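Local coordinates for protein inactive dihydropteroate synthase 2 (PDB 2VP8) that seems to lack dihydropteroate synthase activity, with probably very low affinity for the pterin pyrophosphate substrate, yet probably binds the inhibitor dapsone, at residues L43-V48 with A283-V288. Residues are numbered along the deposited sequence; the frame is centred on the assembly and turned at random.
Sequences LIMAIV and ARMFRV
Leu43 N donates to Arg284 O in a nearly straight bond (174° at the hydrogen), and the residue bridges in parallel with Met285. The Leu43 side chain runs beside that of Arg284, pointing the same way, with CD1 3.8 Å from Arg284 NE. Leu43 O then accepts from Phe286 N, the most bent of the five backbone bonds at 135°, and also takes a CA-H...O contact from Met285 CA at 3.2 Å. Ile44 turns to the other face, where its CG2 packs against Val288 CG2 at 3.6 Å; helix 291-306 lines this face, touching Ile44, Ala46, Phe286 and Val288.

Met45 bonds to the second strand through both its N, to Phe286 O, and its O, from Val288 N, the latter donor lying nearly along the C=O axis. Its CB points to the face shared with Leu43, Met285 and Arg287; CG is anti to the backbone N (chi1 175°), and a bend at chi3 turns CE to the methyl of Met285. There SD lies 3.5 Å from Arg287 CG and at the in-plane edge of the Arg287 guanidinium. Ile47 N bonds to Val288 O at 2.8 Å; its side chain crosses that of Arg287 at about a right angle, and its CD1 lies over the centre of one guanidinium face, 3.9 Å above the plane. Arg287, extended from CG to NE, carries its NH2 to salt bridges with Asp83 and Asp123, and its side chain also lies near His220, a residue probably characteristic of family members without synthase activity.

Parallel bridges from Leu43–Met285 to Ala46–Val288, joining strand 43-49 to strand 285-288 although 234 residues separate the segments, are the first-to-last strand closure of the TIM barrel of the pterin-binding family.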
ATOM      1  N   LEU B  43      10.970 -10.239  -0.834  1.00 31.72           N
ATOM      2  CA  LEU B  43      12.384  -9.922  -0.846  1.00 32.41           C
ATOM      3  C   LEU B  43      12.677  -8.597  -1.489  1.00 33.15           C
ATOM      4  O   LEU B  43      11.888  -8.104  -2.293  1.00 33.62           O
ATOM      5  CB  LEU B  43      13.172 -11.004  -1.577  1.00 32.51           C
ATOM      6  CG  LEU B  43      12.828 -12.445  -1.217  1.00 31.88           C
ATOM      7  CD1 LEU B  43      13.595 -13.383  -2.142  1.00 30.98           C
ATOM      8  CD2 LEU B  43      13.113 -12.692   0.261  1.00 30.07           C
ATOM      9  N   ILE B  44      13.833  -8.040  -1.134  1.00 34.12           N
ATOM     10  CA  ILE B  44      14.296  -6.750  -1.636  1.00 34.89           C
ATOM     11  C   ILE B  44      15.580  -6.904  -2.451  1.00 35.34           C
ATOM     12  O   ILE B  44      16.575  -7.457  -1.965  1.00 35.82           O
ATOM     13  CB  ILE B  44      14.588  -5.785  -0.480  1.00 35.01           C
ATOM     14  CG1 ILE B  44      13.361  -5.635   0.430  1.00 35.12           C
ATOM     15  CG2 ILE B  44      15.063  -4.424  -1.026  1.00 35.58           C
ATOM     16  CD1 ILE B  44      13.682  -5.059   1.798  1.00 33.76           C
ATOM     17  N   MET B  45      15.546  -6.414  -3.687  1.00 35.75           N
ATOM     18  CA  MET B  45      16.725  -6.304  -4.538  1.00 36.06           C
ATOM     19  C   MET B  45      17.199  -4.846  -4.513  1.00 36.72           C
ATOM     20  O   MET B  45      16.486  -3.943  -4.940  1.00 36.44           O
ATOM     21  CB  MET B  45      16.393  -6.755  -5.957  1.00 35.85           C
ATOM     22  CG  MET B  45      17.506  -6.579  -6.954  1.00 36.08           C
ATOM     23  SD  MET B  45      16.983  -6.910  -8.657  1.00 35.93           S
ATOM     24  CE  MET B  45      17.430  -8.637  -8.796  1.00 34.17           C
ATOM     25  N   ALA B  46      18.396  -4.626  -3.980  1.00 37.44           N
ATOM     26  CA  ALA B  46      18.948  -3.290  -3.822  1.00 37.77           C
ATOM     27  C   ALA B  46      19.813  -2.917  -5.020  1.00 38.43           C
ATOM     28  O   ALA B  46      20.783  -3.608  -5.327  1.00 38.72           O
ATOM     29  CB  ALA B  46      19.754  -3.234  -2.563  1.00 37.54           C
ATOM     30  N   ILE B  47      19.452  -1.831  -5.697  1.00 38.98           N
ATOM     31  CA  ILE B  47      20.214  -1.332  -6.835  1.00 39.44           C
ATOM     32  C   ILE B  47      21.482  -0.617  -6.362  1.00 40.29           C
ATOM     33  O   ILE B  47      21.413   0.383  -5.653  1.00 40.13           O
ATOM     34  CB  ILE B  47      19.370  -0.354  -7.694  1.00 39.47           C
ATOM     35  CG1 ILE B  47      18.115  -1.043  -8.228  1.00 39.16           C
ATOM     36  CG2 ILE B  47      20.204   0.232  -8.836  1.00 38.99           C
ATOM     37  CD1 ILE B  47      17.116  -0.110  -8.873  1.00 38.99           C
ATOM     38  N   VAL B  48      22.638  -1.130  -6.765  1.00 41.37           N
ATOM     39  CA  VAL B  48      23.904  -0.476  -6.467  1.00 42.49           C
ATOM     40  C   VAL B  48      24.690  -0.228  -7.751  1.00 43.32           C
ATOM     41  O   VAL B  48      25.009  -1.161  -8.484  1.00 43.57           O
ATOM     42  CB  VAL B  48      24.749  -1.287  -5.452  1.00 42.54           C
ATOM     43  CG1 VAL B  48      26.136  -0.684  -5.296  1.00 42.68           C
ATOM     44  CG2 VAL B  48      24.057  -1.322  -4.108  1.00 42.41           C
ATOM     45  N   ALA B 283       3.730 -10.985  -5.001  1.00 36.97           N
ATOM     46  CA  ALA B 283       5.011 -10.669  -5.633  1.00 37.24           C
ATOM     47  C   ALA B 283       6.153 -11.136  -4.723  1.00 37.25           C
ATOM     48  O   ALA B 283       6.087 -10.955  -3.506  1.00 37.79           O
ATOM     49  CB  ALA B 283       5.104  -9.167  -5.909  1.00 37.09           C
ATOM     50  N   ARG B 284       7.193 -11.739  -5.286  1.00 37.17           N
ATOM     51  CA  ARG B 284       8.252 -12.285  -4.439  1.00 37.23           C
ATOM     52  C   ARG B 284       9.368 -11.274  -4.126  1.00 37.55           C
ATOM     53  O   ARG B 284       9.936 -11.283  -3.025  1.00 37.51           O
ATOM     54  CB  ARG B 284       8.818 -13.575  -5.040  1.00 36.97           C
ATOM     55  CG  ARG B 284       9.984 -14.187  -4.267  1.00 37.47           C
ATOM     56  CD  ARG B 284       9.566 -15.196  -3.188  1.00 38.10           C
ATOM     57  NE  ARG B 284      10.733 -15.835  -2.558  1.00 39.63           N
ATOM     58  CZ  ARG B 284      11.435 -16.849  -3.083  1.00 41.44           C
ATOM     59  NH1 ARG B 284      11.112 -17.376  -4.267  1.00 41.56           N
ATOM     60  NH2 ARG B 284      12.473 -17.352  -2.418  1.00 41.81           N
ATOM     61  N   MET B 285       9.675 -10.405  -5.090  1.00 37.50           N
ATOM     62  CA  MET B 285      10.844  -9.537  -4.980  1.00 37.39           C
ATOM     63  C   MET B 285      10.571  -8.123  -5.480  1.00 37.19           C
ATOM     64  O   MET B 285       9.733  -7.919  -6.359  1.00 36.92           O
ATOM     65  CB  MET B 285      12.023 -10.146  -5.740  1.00 37.09           C
ATOM     66  CG  MET B 285      13.364  -9.566  -5.379  1.00 37.34           C
ATOM     67  SD  MET B 285      14.726 -10.673  -5.795  1.00 37.98           S
ATOM     68  CE  MET B 285      14.934 -10.224  -7.496  1.00 41.10           C
ATOM     69  N   PHE B 286      11.298  -7.158  -4.915  1.00 36.86           N
ATOM     70  CA  PHE B 286      11.144  -5.761  -5.271  1.00 36.67           C
ATOM     71  C   PHE B 286      12.497  -5.101  -5.489  1.00 36.86           C
ATOM     72  O   PHE B 286      13.359  -5.099  -4.601  1.00 36.76           O
ATOM     73  CB  PHE B 286      10.357  -5.021  -4.187  1.00 36.88           C
ATOM     74  CG  PHE B 286       8.906  -5.386  -4.143  1.00 36.72           C
ATOM     75  CD1 PHE B 286       8.465  -6.426  -3.343  1.00 37.30           C
ATOM     76  CD2 PHE B 286       7.982  -4.691  -4.908  1.00 37.75           C
ATOM     77  CE1 PHE B 286       7.129  -6.790  -3.312  1.00 37.17           C
ATOM     78  CE2 PHE B 286       6.635  -5.035  -4.877  1.00 39.16           C
ATOM     79  CZ  PHE B 286       6.209  -6.094  -4.075  1.00 38.84           C
ATOM     80  N   ARG B 287      12.675  -4.543  -6.681  1.00 36.94           N
ATOM     81  CA  ARG B 287      13.899  -3.836  -7.034  1.00 37.00           C
ATOM     82  C   ARG B 287      13.781  -2.367  -6.652  1.00 37.05           C
ATOM     83  O   ARG B 287      12.933  -1.646  -7.180  1.00 37.35           O
ATOM     84  CB  ARG B 287      14.167  -3.976  -8.532  1.00 36.93           C
ATOM     85  CG  ARG B 287      15.584  -3.660  -8.939  1.00 36.18           C
ATOM     86  CD  ARG B 287      15.754  -3.953 -10.405  1.00 36.62           C
ATOM     87  NE  ARG B 287      17.122  -3.727 -10.851  1.00 37.51           N
ATOM     88  CZ  ARG B 287      17.474  -2.801 -11.733  1.00 37.39           C
ATOM     89  NH1 ARG B 287      16.553  -2.019 -12.279  1.00 38.31           N
ATOM     90  NH2 ARG B 287      18.745  -2.669 -12.081  1.00 36.62           N
ATOM     91  N   VAL B 288      14.642  -1.931  -5.740  1.00 37.07           N
ATOM     92  CA  VAL B 288      14.558  -0.595  -5.168  1.00 37.29           C
ATOM     93  C   VAL B 288      15.926   0.054  -5.017  1.00 37.68           C
ATOM     94  O   VAL B 288      16.956  -0.624  -5.041  1.00 37.79           O
ATOM     95  CB  VAL B 288      13.844  -0.599  -3.774  1.00 37.08           C
ATOM     96  CG1 VAL B 288      12.495  -1.261  -3.855  1.00 37.70           C
ATOM     97  CG2 VAL B 288      14.681  -1.294  -2.738  1.00 37.29           C
TER